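Local coordinates for VC0179-like protein (Escherichia coli, PDB 4XJ6) that probably joins ATP and GTP into cyclic GMP-AMP, as a bacterial relative of cyclic GMP-AMP synthase with a nucleotidyltransferase fold, at residues 283-288 with 390-395. Numbering follows the deposited sequence.
Sequences KAWRDA and NEAFGK. With GH3 (3'-deoxy-guanosine-5'-triphosphate), chain D.
W285 meets A392 through CD1 of its indole, 3.2 Å from A392 O, with the carbonyl oblique to the ring, and 4.2 Å from A392 CB. Its CG lies anti to the backbone N (chi1 163°), setting the ring beside its own carbonyl carbon; M366 and L369 of helix 357-377 give this large aromatic apolar surroundings. A392 O also receives a CA-H...O contact from W285 CA and a hydrogen bond from Q289 NE2. The F393 ring approaches from the other helix, CD1 4.1 Å from W285 CB, and A392 CB lies over one of its faces, offset toward the rim. Here, in the largely helical C-terminal domain of this cGAS-like enzyme, helix 274-289 meets the weakly bonded, kinked last turn of helix 382-393. A288 suits its place by being small: its methyl sits 3.6 Å from A392 O and 3.7 Å from G394 N. G394 follows the helix with positive phi (83°), backbone angles that suit glycine. One water donates to A284 O and F393 O, joining two carbonyls. Away from this packing K283, long and cationic, suits the triphosphate: NZ donates to GH3 O3G (3.1 Å), GH3 O3B and T117 O.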
ATOM      1  N   LYS A 283      -2.980  12.921  -3.230  1.00 18.33           N
ATOM      2  CA  LYS A 283      -1.903  12.157  -2.616  1.00 18.07           C
ATOM      3  C   LYS A 283      -0.597  12.936  -2.689  1.00 19.36           C
ATOM      4  O   LYS A 283       0.225  12.870  -1.774  1.00 20.08           O
ATOM      5  CB  LYS A 283      -1.752  10.797  -3.294  1.00 21.35           C
ATOM      6  CG  LYS A 283      -2.906   9.845  -3.026  1.00 22.67           C
ATOM      7  CD  LYS A 283      -2.851   8.623  -3.929  1.00 25.02           C
ATOM      8  CE  LYS A 283      -1.617   7.775  -3.659  1.00 25.40           C
ATOM      9  NZ  LYS A 283      -1.620   6.529  -4.479  1.00 24.88           N
ATOM     10  N   ALA A 284      -0.414  13.671  -3.782  1.00 20.52           N
ATOM     11  CA  ALA A 284       0.738  14.551  -3.936  1.00 21.20           C
ATOM     12  C   ALA A 284       0.689  15.659  -2.892  1.00 23.41           C
ATOM     13  O   ALA A 284       1.707  16.009  -2.299  1.00 22.36           O
ATOM     14  CB  ALA A 284       0.782  15.135  -5.337  1.00 18.88           C
ATOM     15  N   TRP A 285      -0.503  16.205  -2.673  1.00 25.68           N
ATOM     16  CA  TRP A 285      -0.707  17.219  -1.647  1.00 25.16           C
ATOM     17  C   TRP A 285      -0.357  16.666  -0.272  1.00 19.54           C
ATOM     18  O   TRP A 285       0.276  17.348   0.533  1.00 20.01           O
ATOM     19  CB  TRP A 285      -2.151  17.727  -1.656  1.00 25.97           C
ATOM     20  CG  TRP A 285      -2.536  18.445  -0.395  1.00 25.76           C
ATOM     21  CD1 TRP A 285      -2.310  19.759  -0.100  1.00 24.97           C
ATOM     22  CD2 TRP A 285      -3.219  17.892   0.738  1.00 20.42           C
ATOM     23  NE1 TRP A 285      -2.805  20.058   1.144  1.00 26.24           N
ATOM     24  CE2 TRP A 285      -3.369  18.929   1.681  1.00 28.19           C
ATOM     25  CE3 TRP A 285      -3.715  16.623   1.048  1.00 26.88           C
ATOM     26  CZ2 TRP A 285      -3.995  18.736   2.910  1.00 27.46           C
ATOM     27  CZ3 TRP A 285      -4.337  16.434   2.270  1.00 26.61           C
ATOM     28  CH2 TRP A 285      -4.470  17.482   3.186  1.00 25.78           C
ATOM     29  N   ARG A 286      -0.777  15.431  -0.009  1.00 19.21           N
ATOM     30  CA  ARG A 286      -0.479  14.774   1.259  1.00 20.17           C
ATOM     31  C   ARG A 286       1.023  14.588   1.436  1.00 19.83           C
ATOM     32  O   ARG A 286       1.564  14.834   2.513  1.00 25.43           O
ATOM     33  CB  ARG A 286      -1.196  13.421   1.348  1.00 19.01           C
ATOM     34  CG  ARG A 286      -0.842  12.607   2.594  1.00 19.20           C
ATOM     35  CD  ARG A 286       0.118  11.461   2.291  1.00 18.77           C
ATOM     36  NE  ARG A 286      -0.589  10.228   1.955  1.00 28.80           N
ATOM     37  CZ  ARG A 286      -0.388   9.522   0.849  1.00 26.01           C
ATOM     38  NH1 ARG A 286       0.511   9.915  -0.040  1.00 21.35           N
ATOM     39  NH2 ARG A 286      -1.087   8.418   0.636  1.00 30.97           N
ATOM     40  N   ASP A 287       1.687  14.151   0.371  1.00 19.05           N
ATOM     41  CA  ASP A 287       3.127  13.916   0.411  1.00 22.18           C
ATOM     42  C   ASP A 287       3.902  15.215   0.598  1.00 23.78           C
ATOM     43  O   ASP A 287       4.997  15.218   1.159  1.00 20.33           O
ATOM     44  CB  ASP A 287       3.597  13.206  -0.863  1.00 18.88           C
ATOM     45  CG  ASP A 287       3.060  11.795  -0.972  1.00 27.56           C
ATOM     46  OD1 ASP A 287       2.549  11.280   0.044  1.00 25.37           O
ATOM     47  OD2 ASP A 287       3.150  11.195  -2.065  1.00 29.53           O
ATOM     48  N   ALA A 288       3.327  16.315   0.129  1.00 19.98           N
ATOM     49  CA  ALA A 288       3.950  17.625   0.262  1.00 20.65           C
ATOM     50  C   ALA A 288       3.800  18.177   1.678  1.00 21.26           C
ATOM     51  O   ALA A 288       4.728  18.772   2.223  1.00 22.33           O
ATOM     52  CB  ALA A 288       3.357  18.591  -0.748  1.00 20.64           C
ATOM     53  N   ASN A 390       2.075  25.720  -5.593  1.00 21.85           N
ATOM     54  CA  ASN A 390       3.128  24.766  -5.264  1.00 27.81           C
ATOM     55  C   ASN A 390       3.356  24.671  -3.760  1.00 28.73           C
ATOM     56  O   ASN A 390       4.165  23.869  -3.298  1.00 26.02           O
ATOM     57  CB  ASN A 390       4.434  25.138  -5.968  1.00 26.66           C
ATOM     58  CG  ASN A 390       4.501  24.611  -7.387  1.00 26.28           C
ATOM     59  OD1 ASN A 390       3.558  23.987  -7.875  1.00 26.17           O
ATOM     60  ND2 ASN A 390       5.619  24.861  -8.060  1.00 23.94           N
ATOM     61  N   GLU A 391       2.649  25.496  -2.997  1.00 21.93           N
ATOM     62  CA  GLU A 391       2.661  25.354  -1.547  1.00 30.15           C
ATOM     63  C   GLU A 391       1.761  24.192  -1.160  1.00 29.14           C
ATOM     64  O   GLU A 391       1.885  23.625  -0.076  1.00 31.24           O
ATOM     65  CB  GLU A 391       2.205  26.639  -0.860  1.00 31.58           C
ATOM     66  CG  GLU A 391       3.156  27.809  -1.040  1.00 36.63           C
ATOM     67  CD  GLU A 391       2.643  29.078  -0.398  1.00 38.79           C
ATOM     68  OE1 GLU A 391       1.851  28.978   0.561  1.00 37.23           O
ATOM     69  OE2 GLU A 391       3.024  30.177  -0.856  1.00 45.04           O
ATOM     70  N   ALA A 392       0.856  23.841  -2.068  1.00 23.89           N
ATOM     71  CA  ALA A 392      -0.081  22.751  -1.847  1.00 26.81           C
ATOM     72  C   ALA A 392       0.483  21.416  -2.329  1.00 27.45           C
ATOM     73  O   ALA A 392       0.419  20.414  -1.615  1.00 27.28           O
ATOM     74  CB  ALA A 392      -1.397  23.048  -2.543  1.00 19.03           C
ATOM     75  N   PHE A 393       1.039  21.409  -3.536  1.00 19.11           N
ATOM     76  CA  PHE A 393       1.494  20.169  -4.158  1.00 25.87           C
ATOM     77  C   PHE A 393       3.013  20.020  -4.150  1.00 26.95           C
ATOM     78  O   PHE A 393       3.546  19.034  -4.659  1.00 29.42           O
ATOM     79  CB  PHE A 393       0.979  20.084  -5.599  1.00 22.21           C
ATOM     80  CG  PHE A 393      -0.509  20.251  -5.722  1.00 22.60           C
ATOM     81  CD1 PHE A 393      -1.364  19.221  -5.370  1.00 20.49           C
ATOM     82  CD2 PHE A 393      -1.053  21.433  -6.198  1.00 22.35           C
ATOM     83  CE1 PHE A 393      -2.731  19.366  -5.482  1.00 23.15           C
ATOM     84  CE2 PHE A 393      -2.420  21.584  -6.313  1.00 18.56           C
ATOM     85  CZ  PHE A 393      -3.260  20.548  -5.955  1.00 18.04           C
ATOM     86  N   GLY A 394       3.706  20.999  -3.575  1.00 25.68           N
ATOM     87  CA  GLY A 394       5.156  20.981  -3.551  1.00 25.55           C
ATOM     88  C   GLY A 394       5.727  21.513  -4.849  1.00 24.93           C
ATOM     89  O   GLY A 394       5.031  21.578  -5.862  1.00 24.95           O
ATOM     90  N   LYS A 395       6.998  21.903  -4.820  1.00 23.36           N
ATOM     91  CA  LYS A 395       7.674  22.381  -6.019  1.00 24.27           C
ATOM     92  C   LYS A 395       8.020  21.210  -6.931  1.00 24.73           C
ATOM     93  O   LYS A 395       9.077  20.595  -6.797  1.00 25.36           O
ATOM     94  CB  LYS A 395       8.937  23.167  -5.653  1.00 25.78           C
ATOM     95  CG  LYS A 395       9.711  23.698  -6.853  1.00 26.98           C
ATOM     96  CD  LYS A 395      11.041  24.297  -6.429  1.00 30.19           C
ATOM     97  CE  LYS A 395      11.938  24.551  -7.631  1.00 30.12           C
ATOM     98  NZ  LYS A 395      13.289  25.028  -7.228  1.00 32.79           N
TER
HETATM   99  PG  GH3 D 503       0.062   4.596  -2.025  1.00 21.70           P
HETATM  100  O1G GH3 D 503       0.147   5.795  -1.113  1.00 17.32           O
HETATM  101  O2G GH3 D 503       0.752   3.406  -1.408  1.00 22.35           O
HETATM  102  O3G GH3 D 503       0.735   4.917  -3.336  1.00 23.59           O
HETATM  103  O3B GH3 D 503      -1.499   4.282  -2.269  1.00 24.21           O
HETATM  104  PB  GH3 D 503      -2.145   2.826  -2.010  1.00 23.09           P
HETATM  105  O1B GH3 D 503      -3.404   2.687  -2.829  1.00 27.84           O
HETATM  106  O2B GH3 D 503      -1.202   1.712  -2.388  1.00 20.51           O
HETATM  107  O3A GH3 D 503      -2.521   2.814  -0.441  1.00 20.86           O
HETATM  108  PA  GH3 D 503      -1.791   1.861   0.631  1.00 30.08           P
HETATM  109  O1A GH3 D 503      -1.833   2.528   1.987  1.00 28.41           O
HETATM  110  O2A GH3 D 503      -0.373   1.542   0.230  1.00 26.51           O
HETATM  111  O5' GH3 D 503      -2.648   0.499   0.671  1.00 25.68           O
HETATM  112  C5' GH3 D 503      -2.504  -0.486  -0.326  1.00 24.87           C
HETATM  113  C4' GH3 D 503      -3.689  -1.439  -0.264  1.00 26.59           C
HETATM  114  O4' GH3 D 503      -3.861  -1.885   1.065  1.00 29.44           O
HETATM  115  C3' GH3 D 503      -5.003  -0.801  -0.679  1.00 26.13           C
HETATM  116  C2' GH3 D 503      -6.020  -1.507   0.192  1.00 21.83           C
HETATM  117  O2' GH3 D 503      -6.579  -2.593  -0.511  1.00 19.99           O
HETATM  118  C1' GH3 D 503      -5.232  -2.024   1.384  1.00 21.67           C
HETATM  119  N9  GH3 D 503      -5.516  -1.170   2.544  1.00 25.19           N
HETATM  120  C8  GH3 D 503      -4.673  -0.216   3.051  1.00 23.80           C
HETATM  121  N7  GH3 D 503      -5.265   0.365   4.122  1.00 24.48           N
HETATM  122  C5  GH3 D 503      -6.474  -0.219   4.306  1.00 27.00           C
HETATM  123  C6  GH3 D 503      -7.478  -0.015   5.243  1.00 25.16           C
HETATM  124  O6  GH3 D 503      -7.339   0.837   6.118  1.00 30.10           O
HETATM  125  N1  GH3 D 503      -8.628  -0.771   5.187  1.00 26.58           N
HETATM  126  C2  GH3 D 503      -8.781  -1.726   4.206  1.00 30.31           C
HETATM  127  N2  GH3 D 503      -9.895  -2.455   4.159  1.00 31.18           N
HETATM  128  N3  GH3 D 503      -7.779  -1.924   3.278  1.00 30.48           N
HETATM  129  C4  GH3 D 503      -6.645  -1.186   3.323  1.00 27.68           C
HETATM  130  O   HOH W   1       3.678  16.607  -3.728  1.00 28.52           O